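Local coordinates for putative Chlorite dismutase TA0507 (Thermoplasma acidophilum, PDB 3DTZ), which is of unknown function but probably binds heme and may act as an oxidoreductase of the chlorite dismutase family, at residues 62-67 with 92-97; 68-73 with 138-143; 126-131 with 180-185. One frame throughout, in Å; residues are numbered along the deposited sequence. Where two conformers were deposited one is given.

Contact 1: 62-67 with 92-97; sequences PGYINF and ILAKER
Apolar packing between Tyr-64 and Ala-94 carries most of this small contact. The tyrosine reaches from strand 64-72 to helix 88-102, and its CG lies anti to the backbone carbonyl carbon (chi1 -63°), so that the ring extends toward the helix. There the outer end of the ring meets a single methyl, with Tyr-64 CE1 3.8 Å from Ala-94 CB, which approaches the ring obliquely. Tyr-64 OH lies 3.5 Å from the same Ala-94 CB and 4.2 Å from Leu-93 CB, so the phenol end rests on two successive helical residues.

The polar part is settled just before 92-97, where Tyr-64 OH is hydrogen-bonded to Leu-90 O, one turn earlier in the helix. This bond is consistent with the ring end being held at this level of the helix. A leucine in place of Tyr-64 would probably leave Leu-90 O without its phenol partner and open a gap beside the Ala-94 methyl.

Phe-58 of helix 41-60 meets both Tyr-64 and Ala-94, so the two helices and the strand come together at one aromatic side chain. Such packing of helices against one face of an antiparallel sheet is characteristic of the ferredoxin-like alpha+beta fold of the chlorite dismutase family.

Contact 2: 68-73 with 138-143; sequences HIYRSY and RYFVAY
Tyr-70 and Phe-140 hold the nearest CA atoms of segments 68-73 and 138-143, 7.6 Å apart. The two segments run steeply across one another rather than side by side, and their parent strands are not neighbours in the sheet. Each belongs to a strand that pairs antiparallel with strand 229-234, and their side chains meet across it.

The main contact is an offset stack of the Tyr-70 and Phe-140 rings, with centroids 4.7 Å apart and planes tilted by only 13°. Phe-140 has CG anti to its own backbone N (chi1 -179°), which slides its ring toward the CE1 side of the tyrosine and leaves the methylene over the tyrosine face. Phe-140 CB thus makes a CH-pi contact, 3.5 Å from the Tyr-70 centroid, and comes as near as 3.3 Å to Tyr-70 CE2. Trp-82 stacks on Phe-140 as well, extending the aromatic cluster.

At the rim of the stack, one water joins the segments, 2.9 Å from Tyr-70 OH and donating to Tyr-139 O at 3.1 Å. Farther along, Tyr-73 OH meets the edge of the Tyr-139 ring, 3.7 Å from Tyr-139 CE1, while its hydrogen bond goes to Pro-88 O of the third subunit.

The chemistry is therefore aromatic and buried: ring-face packing and a CH-pi contact make up most of the direct touch between the segments, and the hydroxyls of Tyr-70 and Tyr-73 are met by a water and by a neighbouring subunit.

Contact 3: 126-131 with 180-185; sequences KKLEDS and RSYTTY
Ser-131 and Tyr-182 supply the direct polar link, a hydrogen bond of 2.9 Å between Ser-131 OG and Tyr-182 OH. Ser-131 was deposited in two conformers, so this bond is certain only for the one described. Tyr-182 OH is also hydrogen-bonded to Glu-199 OE2, and two partners are likely to restrict how the hydroxyl turns. The other oxygen of that carboxylate, Glu-199 OE1, forms a salt bridge with Arg-180 NH2, so one glutamate serves both side chains of the strand that meet Ser-131.

A water gives a second, looser link. It donates to Ser-131 O at 2.8 Å and accepts only a weak bond from Arg-180 NH2, whose strongest partner is Pro-135 O. The arginine chain, bent at chi2 and chi3, brings its aliphatic part alongside the serine, with Arg-180 CD 3.5 Å from Ser-131 OG.

Apolar contact comes from Leu-128, one turn earlier in the helix. Leu-128 CG lies 4.0 Å from Tyr-182 CD1, at the edge of the ring and near its plane.

The short helix 128-132, with Lys-127 at its N-cap position, thus lies against strand 180-185, itself paired antiparallel with strands 106-116 and 194-200. Leu-128 reaches Tyr-116 on the first of these, and both Leu-128 and Ser-131 pack on Tyr-121 of helix 119-122.

In the fold
All three contacts are largely buried; contact 2 lies nearest the chain centre (about 7 Å between centres, against about 14 Å for contact 1 and 12 Å for contact 3). Contacts 1 and 2 share strand 64-72, which meets a helix in one and another strand of the sheet in the other. Contact 3 sets a short helix on the same sheet and touches contact 1 where Ile-65 packs on Glu-129. Methyl meets phenol in contact 1, rings stack with a water at the rim in contact 2, and two hydroxyls bond directly beside an arginine in contact 3. Polar links to other subunits flank contacts 1 and 2; beside contact 3, Tyr-185 packs on Ser-207 of the second subunit.

Contact 1: 62-67 with 92-97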
loop_
_atom_site.group_PDB
_atom_site.type_symbol
_atom_site.label_atom_id
_atom_site.label_comp_id
_atom_site.label_asym_id
_atom_site.label_seq_id
_atom_site.Cartn_x
_atom_site.Cartn_y
_atom_site.Cartn_z
ATOM N N PRO D 62 36.755 13.832 -0.655
ATOM C CA PRO D 62 37.425 12.853 0.212
ATOM C C PRO D 62 36.530 12.444 1.378
ATOM O O PRO D 62 36.707 11.383 1.965
ATOM C CB PRO D 62 38.631 13.629 0.748
ATOM C CG PRO D 62 38.251 15.048 0.609
ATOM C CD PRO D 62 37.485 15.109 -0.668
ATOM N N GLY D 63 35.536 13.265 1.672
ATOM C CA GLY D 63 34.596 12.951 2.745
ATOM C C GLY D 63 33.717 11.729 2.480
ATOM O O GLY D 63 33.146 11.171 3.427
ATOM N N TYR D 64 33.581 11.330 1.214
ATOM C CA TYR D 64 32.847 10.096 0.894
ATOM C C TYR D 64 33.783 8.907 0.986
ATOM O O TYR D 64 34.729 8.786 0.206
ATOM C CB TYR D 64 32.147 10.149 -0.465
ATOM C CG TYR D 64 31.092 11.239 -0.498
ATOM C CD1 TYR D 64 29.943 11.153 0.313
ATOM C CD2 TYR D 64 31.245 12.348 -1.317
ATOM C CE1 TYR D 64 28.974 12.159 0.287
ATOM C CE2 TYR D 64 30.307 13.356 -1.342
ATOM C CZ TYR D 64 29.177 13.267 -0.543
ATOM O OH TYR D 64 28.266 14.295 -0.567
ATOM N N ILE D 65 33.485 8.033 1.942
ATOM C CA ILE D 65 34.293 6.844 2.206
ATOM C C ILE D 65 34.148 5.796 1.080
ATOM O O ILE D 65 35.156 5.221 0.609
ATOM C CB ILE D 65 33.968 6.272 3.604
ATOM C CG1 ILE D 65 34.355 7.334 4.669
ATOM C CG2 ILE D 65 34.673 4.887 3.813
ATOM C CD1 ILE D 65 33.893 7.039 6.122
ATOM N N ASN D 66 32.907 5.593 0.619
ATOM C CA ASN D 66 32.652 4.743 -0.536
ATOM C C ASN D 66 31.456 5.259 -1.328
ATOM O O ASN D 66 30.638 6.064 -0.821
ATOM C CB ASN D 66 32.512 3.232 -0.150
ATOM C CG ASN D 66 31.217 2.914 0.584
ATOM O OD1 ASN D 66 30.636 3.762 1.262
ATOM N ND2 ASN D 66 30.747 1.680 0.431
ATOM N N PHE D 67 31.416 4.828 -2.592
ATOM C CA PHE D 67 30.248 5.069 -3.452
ATOM C C PHE D 67 30.271 3.979 -4.510
ATOM O O PHE D 67 31.252 3.836 -5.261
ATOM C CB PHE D 67 30.320 6.435 -4.146
ATOM C CG PHE D 67 29.296 6.584 -5.227
ATOM C CD1 PHE D 67 27.946 6.679 -4.885
ATOM C CD2 PHE D 67 29.661 6.533 -6.565
ATOM C CE1 PHE D 67 26.947 6.786 -5.879
ATOM C CE2 PHE D 67 28.679 6.641 -7.577
ATOM C CZ PHE D 67 27.341 6.768 -7.232
ATOM N N ILE D 92 23.368 14.555 3.254
ATOM C CA ILE D 92 22.181 15.221 2.668
ATOM C C ILE D 92 22.529 15.799 1.274
ATOM O O ILE D 92 21.733 15.701 0.326
ATOM C CB ILE D 92 21.547 16.264 3.631
ATOM C CG1 ILE D 92 20.301 16.915 2.973
ATOM C CG2 ILE D 92 22.535 17.327 4.078
ATOM C CD1 ILE D 92 19.230 15.914 2.672
ATOM N N LEU D 93 23.734 16.348 1.138
ATOM C CA LEU D 93 24.208 16.852 -0.184
ATOM C C LEU D 93 24.243 15.760 -1.261
ATOM O O LEU D 93 23.864 15.991 -2.435
ATOM C CB LEU D 93 25.591 17.493 -0.036
ATOM C CG LEU D 93 25.552 18.889 0.582
ATOM C CD1 LEU D 93 26.940 19.318 0.950
ATOM C CD2 LEU D 93 24.892 19.902 -0.390
ATOM N N ALA D 94 24.678 14.574 -0.856
ATOM C CA ALA D 94 24.749 13.419 -1.765
ATOM C C ALA D 94 23.344 13.006 -2.179
ATOM O O ALA D 94 23.083 12.816 -3.355
ATOM C CB ALA D 94 25.453 12.262 -1.083
ATOM N N LYS D 95 22.432 12.919 -1.209
ATOM C CA LYS D 95 21.041 12.526 -1.537
ATOM C C LYS D 95 20.429 13.539 -2.517
ATOM O O LYS D 95 19.803 13.171 -3.509
ATOM C CB LYS D 95 20.197 12.366 -0.264
ATOM C CG LYS D 95 18.684 12.044 -0.537
ATOM C CD LYS D 95 17.874 13.358 -0.582
ATOM C CE LYS D 95 16.359 13.091 -0.817
ATOM N NZ LYS D 95 15.611 14.366 -0.640
ATOM N N GLU D 96 20.649 14.817 -2.272
ATOM C CA GLU D 96 20.063 15.855 -3.138
ATOM C C GLU D 96 20.672 15.854 -4.537
ATOM O O GLU D 96 19.964 16.095 -5.509
ATOM C CB GLU D 96 20.231 17.224 -2.525
ATOM C CG GLU D 96 19.301 17.395 -1.325
ATOM C CD GLU D 96 19.632 18.609 -0.497
ATOM O OE1 GLU D 96 20.784 19.136 -0.557
ATOM O OE2 GLU D 96 18.716 19.014 0.237
ATOM N N ARG D 97 21.966 15.563 -4.599
ATOM C CA ARG D 97 22.678 15.480 -5.865
ATOM C C ARG D 97 22.127 14.341 -6.738
ATOM O O ARG D 97 21.861 14.534 -7.936
ATOM C CB ARG D 97 24.168 15.237 -5.589
ATOM C CG ARG D 97 25.032 15.009 -6.852
ATOM C CD ARG D 97 25.183 16.278 -7.664
ATOM N NE ARG D 97 26.111 16.079 -8.795
ATOM C CZ ARG D 97 25.774 15.454 -9.921
ATOM N NH1 ARG D 97 24.544 14.990 -10.075
ATOM N NH2 ARG D 97 26.653 15.314 -10.902
#

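Contact 2: 68-73 with 138-143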
loop_
_atom_site.group_PDB
_atom_site.type_symbol
_atom_site.label_atom_id
_atom_site.label_comp_id
_atom_site.label_asym_id
_atom_site.label_seq_id
_atom_site.Cartn_x
_atom_site.Cartn_y
_atom_site.Cartn_z
ATOM N N HIS D 68 29.212 3.184 -4.550
ATOM C CA HIS D 68 29.112 2.105 -5.541
ATOM C C HIS D 68 27.720 2.128 -6.187
ATOM O O HIS D 68 26.743 2.453 -5.525
ATOM C CB HIS D 68 29.371 0.742 -4.892
ATOM C CG HIS D 68 30.694 0.656 -4.184
ATOM N ND1 HIS D 68 31.893 0.853 -4.832
ATOM C CD2 HIS D 68 31.006 0.370 -2.895
ATOM C CE1 HIS D 68 32.888 0.738 -3.964
ATOM N NE2 HIS D 68 32.374 0.453 -2.781
ATOM N N ILE D 69 27.661 1.728 -7.450
ATOM C CA ILE D 69 26.398 1.659 -8.194
ATOM C C ILE D 69 26.124 0.169 -8.484
ATOM O O ILE D 69 27.073 -0.567 -8.767
ATOM C CB ILE D 69 26.480 2.467 -9.529
ATOM C CG1 ILE D 69 26.957 3.901 -9.248
ATOM C CG2 ILE D 69 25.076 2.498 -10.171
ATOM C CD1 ILE D 69 27.317 4.708 -10.488
ATOM N N TYR D 70 24.855 -0.253 -8.434
ATOM C CA TYR D 70 24.464 -1.636 -8.737
ATOM C C TYR D 70 23.276 -1.666 -9.696
ATOM O O TYR D 70 22.363 -0.844 -9.598
ATOM C CB TYR D 70 24.045 -2.385 -7.469
ATOM C CG TYR D 70 25.153 -2.431 -6.473
ATOM C CD1 TYR D 70 25.315 -1.396 -5.543
ATOM C CD2 TYR D 70 26.079 -3.471 -6.502
ATOM C CE1 TYR D 70 26.393 -1.409 -4.637
ATOM C CE2 TYR D 70 27.158 -3.506 -5.608
ATOM C CZ TYR D 70 27.295 -2.479 -4.672
ATOM O OH TYR D 70 28.329 -2.509 -3.786
ATOM N N ARG D 71 23.321 -2.620 -10.618
ATOM C CA ARG D 71 22.156 -3.017 -11.413
ATOM C C ARG D 71 21.247 -3.812 -10.477
ATOM O O ARG D 71 21.727 -4.421 -9.520
ATOM C CB ARG D 71 22.613 -3.924 -12.560
ATOM C CG ARG D 71 23.560 -3.208 -13.559
ATOM C CD ARG D 71 24.532 -4.174 -14.232
ATOM N NE ARG D 71 23.854 -5.130 -15.125
ATOM C CZ ARG D 71 24.482 -6.138 -15.722
ATOM N NH1 ARG D 71 25.802 -6.323 -15.529
ATOM N NH2 ARG D 71 23.802 -6.948 -16.535
ATOM N N SER D 72 19.944 -3.794 -10.739
ATOM C CA SER D 72 18.975 -4.369 -9.833
ATOM C C SER D 72 18.315 -5.581 -10.433
ATOM O O SER D 72 17.839 -5.525 -11.569
ATOM C CB SER D 72 17.905 -3.305 -9.495
ATOM O OG SER D 72 16.706 -3.868 -8.939
ATOM N N TYR D 73 18.233 -6.655 -9.651
ATOM C CA TYR D 73 17.450 -7.816 -10.026
ATOM C C TYR D 73 15.922 -7.568 -9.936
ATOM O O TYR D 73 15.153 -8.215 -10.635
ATOM C CB TYR D 73 17.858 -9.035 -9.185
ATOM C CG TYR D 73 19.124 -9.690 -9.682
ATOM C CD1 TYR D 73 20.380 -9.218 -9.294
ATOM C CD2 TYR D 73 19.068 -10.747 -10.595
ATOM C CE1 TYR D 73 21.565 -9.836 -9.779
ATOM C CE2 TYR D 73 20.245 -11.352 -11.095
ATOM C CZ TYR D 73 21.481 -10.892 -10.662
ATOM O OH TYR D 73 22.647 -11.458 -11.137
ATOM N N ARG D 138 31.046 -8.576 -6.157
ATOM C CA ARG D 138 30.233 -8.513 -7.357
ATOM C C ARG D 138 28.747 -8.241 -7.052
ATOM O O ARG D 138 28.052 -7.669 -7.885
ATOM C CB ARG D 138 30.354 -9.824 -8.140
ATOM C CG ARG D 138 29.317 -9.996 -9.275
ATOM C CD ARG D 138 29.554 -11.279 -10.070
ATOM N NE ARG D 138 30.697 -11.077 -10.959
ATOM C CZ ARG D 138 30.692 -11.232 -12.286
ATOM N NH1 ARG D 138 29.617 -11.661 -12.947
ATOM N NH2 ARG D 138 31.813 -10.997 -12.956
ATOM N N TYR D 139 28.282 -8.662 -5.880
ATOM C CA TYR D 139 26.874 -8.491 -5.500
ATOM C C TYR D 139 26.715 -7.742 -4.175
ATOM O O TYR D 139 27.637 -7.694 -3.353
ATOM C CB TYR D 139 26.149 -9.841 -5.375
ATOM C CG TYR D 139 26.255 -10.681 -6.603
ATOM C CD1 TYR D 139 25.432 -10.437 -7.706
ATOM C CD2 TYR D 139 27.193 -11.708 -6.675
ATOM C CE1 TYR D 139 25.546 -11.223 -8.877
ATOM C CE2 TYR D 139 27.305 -12.502 -7.800
ATOM C CZ TYR D 139 26.492 -12.254 -8.897
ATOM O OH TYR D 139 26.637 -13.048 -10.011
ATOM N N PHE D 140 25.524 -7.193 -3.984
ATOM C CA PHE D 140 25.203 -6.371 -2.816
ATOM C C PHE D 140 23.784 -6.738 -2.397
ATOM O O PHE D 140 22.896 -6.879 -3.259
ATOM C CB PHE D 140 25.241 -4.912 -3.250
ATOM C CG PHE D 140 24.953 -3.909 -2.160
ATOM C CD1 PHE D 140 25.791 -3.778 -1.049
ATOM C CD2 PHE D 140 23.874 -3.066 -2.272
ATOM C CE1 PHE D 140 25.533 -2.828 -0.036
ATOM C CE2 PHE D 140 23.633 -2.096 -1.281
ATOM C CZ PHE D 140 24.464 -1.978 -0.178
ATOM N N VAL D 141 23.572 -6.872 -1.092
ATOM C CA VAL D 141 22.231 -7.124 -0.554
ATOM C C VAL D 141 22.017 -6.083 0.518
ATOM O O VAL D 141 22.886 -5.880 1.350
ATOM C CB VAL D 141 22.110 -8.521 0.099
ATOM C CG1 VAL D 141 20.778 -8.696 0.863
ATOM C CG2 VAL D 141 22.293 -9.625 -0.956
ATOM N N ALA D 142 20.853 -5.442 0.507
ATOM C CA ALA D 142 20.515 -4.494 1.557
ATOM C C ALA D 142 19.066 -4.731 1.958
ATOM O O ALA D 142 18.206 -4.937 1.100
ATOM C CB ALA D 142 20.680 -3.060 1.060
ATOM N N TYR D 143 18.785 -4.705 3.246
ATOM C CA TYR D 143 17.378 -4.589 3.616
ATOM C C TYR D 143 17.189 -3.982 4.988
ATOM O O TYR D 143 18.066 -4.144 5.859
ATOM C CB TYR D 143 16.672 -5.944 3.541
ATOM C CG TYR D 143 17.389 -7.043 4.250
ATOM C CD1 TYR D 143 18.389 -7.758 3.592
ATOM C CD2 TYR D 143 17.049 -7.411 5.561
ATOM C CE1 TYR D 143 19.052 -8.785 4.203
ATOM C CE2 TYR D 143 17.735 -8.462 6.201
ATOM C CZ TYR D 143 18.732 -9.133 5.490
ATOM O OH TYR D 143 19.452 -10.175 6.042
HETATM O O HOH W 1 29.419 -5.152 -3.567
#

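Contact 3: 126-131 with 180-185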
loop_
_atom_site.group_PDB
_atom_site.type_symbol
_atom_site.label_atom_id
_atom_site.label_comp_id
_atom_site.label_asym_id
_atom_site.label_seq_id
_atom_site.Cartn_x
_atom_site.Cartn_y
_atom_site.Cartn_z
ATOM N N LYS D 126 39.613 -5.172 13.477
ATOM C CA LYS D 126 39.467 -4.659 12.121
ATOM C C LYS D 126 38.817 -3.293 12.157
ATOM O O LYS D 126 38.070 -2.973 13.095
ATOM C CB LYS D 126 38.658 -5.628 11.250
ATOM C CG LYS D 126 39.303 -7.017 11.089
ATOM C CD LYS D 126 38.619 -7.813 9.986
ATOM C CE LYS D 126 37.155 -8.035 10.300
ATOM N NZ LYS D 126 36.333 -8.274 9.071
ATOM N N LYS D 127 39.095 -2.486 11.131
ATOM C CA LYS D 127 38.458 -1.168 10.986
ATOM C C LYS D 127 37.376 -1.272 9.933
ATOM O O LYS D 127 37.643 -1.677 8.790
ATOM C CB LYS D 127 39.507 -0.105 10.596
ATOM C CG LYS D 127 40.647 -0.016 11.567
ATOM C CD LYS D 127 41.859 0.696 10.966
ATOM C CE LYS D 127 43.058 0.617 11.901
ATOM N NZ LYS D 127 44.134 1.580 11.507
ATOM N N LEU D 128 36.144 -0.974 10.329
ATOM C CA LEU D 128 35.017 -1.032 9.396
ATOM C C LEU D 128 35.323 -0.186 8.149
ATOM O O LEU D 128 35.053 -0.614 7.029
ATOM C CB LEU D 128 33.705 -0.624 10.076
ATOM C CG LEU D 128 32.429 -0.826 9.237
ATOM C CD1 LEU D 128 31.236 -1.091 10.181
ATOM C CD2 LEU D 128 32.139 0.432 8.436
ATOM N N GLU D 129 35.915 0.983 8.358
ATOM C CA GLU D 129 36.248 1.871 7.254
ATOM C C GLU D 129 37.188 1.194 6.250
ATOM O O GLU D 129 37.041 1.384 5.043
ATOM C CB GLU D 129 36.857 3.155 7.785
ATOM C CG GLU D 129 37.205 4.169 6.691
ATOM C CD GLU D 129 37.748 5.460 7.243
ATOM O OE1 GLU D 129 37.864 5.578 8.477
ATOM O OE2 GLU D 129 38.095 6.346 6.430
ATOM N N ASP D 130 38.137 0.397 6.738
ATOM C CA ASP D 130 39.066 -0.322 5.851
ATOM C C ASP D 130 38.292 -1.254 4.930
ATOM O O ASP D 130 38.599 -1.358 3.737
ATOM C CB ASP D 130 40.093 -1.139 6.653
ATOM C CG ASP D 130 41.230 -0.301 7.237
ATOM O OD1 ASP D 130 41.383 0.895 6.882
ATOM O OD2 ASP D 130 42.010 -0.866 8.063
ATOM N N SER D 131 37.281 -1.939 5.476
ATOM C CA SER D 131 36.434 -2.834 4.685
ATOM C C SER D 131 35.678 -2.042 3.612
ATOM O O SER D 131 35.569 -2.474 2.453
ATOM C CB SER D 131 35.443 -3.550 5.622
ATOM O OG SER D 131 34.849 -4.648 4.987
ATOM N N ARG D 180 31.087 -9.901 3.190
ATOM C CA ARG D 180 31.362 -8.771 4.077
ATOM C C ARG D 180 30.044 -8.291 4.602
ATOM O O ARG D 180 29.184 -7.906 3.819
ATOM C CB ARG D 180 32.078 -7.621 3.370
ATOM C CG ARG D 180 33.267 -8.149 2.622
ATOM C CD ARG D 180 34.365 -7.159 2.539
ATOM N NE ARG D 180 34.298 -6.354 1.340
ATOM C CZ ARG D 180 35.071 -6.530 0.263
ATOM N NH1 ARG D 180 35.959 -7.501 0.199
ATOM N NH2 ARG D 180 34.932 -5.721 -0.756
ATOM N N SER D 181 29.931 -8.280 5.929
ATOM C CA SER D 181 28.673 -7.961 6.603
ATOM C C SER D 181 28.749 -6.637 7.347
ATOM O O SER D 181 29.732 -6.370 8.049
ATOM C CB SER D 181 28.338 -9.077 7.591
ATOM O OG SER D 181 27.152 -8.790 8.300
ATOM N N TYR D 182 27.690 -5.823 7.216
ATOM C CA TYR D 182 27.601 -4.561 7.930
ATOM C C TYR D 182 26.210 -4.395 8.550
ATOM O O TYR D 182 25.192 -4.426 7.831
ATOM C CB TYR D 182 27.855 -3.384 6.985
ATOM C CG TYR D 182 29.082 -3.485 6.121
ATOM C CD1 TYR D 182 30.328 -3.046 6.581
ATOM C CD2 TYR D 182 28.995 -3.974 4.825
ATOM C CE1 TYR D 182 31.463 -3.117 5.766
ATOM C CE2 TYR D 182 30.127 -4.046 4.007
ATOM C CZ TYR D 182 31.347 -3.619 4.491
ATOM O OH TYR D 182 32.442 -3.713 3.672
ATOM N N THR D 183 26.184 -4.217 9.863
ATOM C CA THR D 183 24.968 -3.883 10.583
ATOM C C THR D 183 24.956 -2.379 10.808
ATOM O O THR D 183 25.962 -1.786 11.251
ATOM C CB THR D 183 24.893 -4.608 11.951
ATOM O OG1 THR D 183 24.821 -6.025 11.727
ATOM C CG2 THR D 183 23.652 -4.174 12.696
ATOM N N THR D 184 23.826 -1.761 10.502
ATOM C CA THR D 184 23.717 -0.322 10.660
ATOM C C THR D 184 22.426 -0.060 11.432
ATOM O O THR D 184 21.464 -0.858 11.336
ATOM C CB THR D 184 23.704 0.445 9.297
ATOM O OG1 THR D 184 22.412 0.327 8.663
ATOM C CG2 THR D 184 24.838 -0.028 8.352
ATOM N N TYR D 185 22.417 1.031 12.185
ATOM C CA TYR D 185 21.256 1.343 13.016
ATOM C C TYR D 185 20.581 2.638 12.620
ATOM O O TYR D 185 21.227 3.592 12.182
ATOM C CB TYR D 185 21.568 1.299 14.502
ATOM C CG TYR D 185 22.626 2.240 15.007
ATOM C CD1 TYR D 185 23.993 1.873 14.999
ATOM C CD2 TYR D 185 22.281 3.484 15.550
ATOM C CE1 TYR D 185 24.985 2.748 15.495
ATOM C CE2 TYR D 185 23.276 4.367 16.051
ATOM C CZ TYR D 185 24.609 3.989 16.030
ATOM O OH TYR D 185 25.569 4.873 16.531
HETATM O O HOH W 2 33.974 -2.527 0.121
#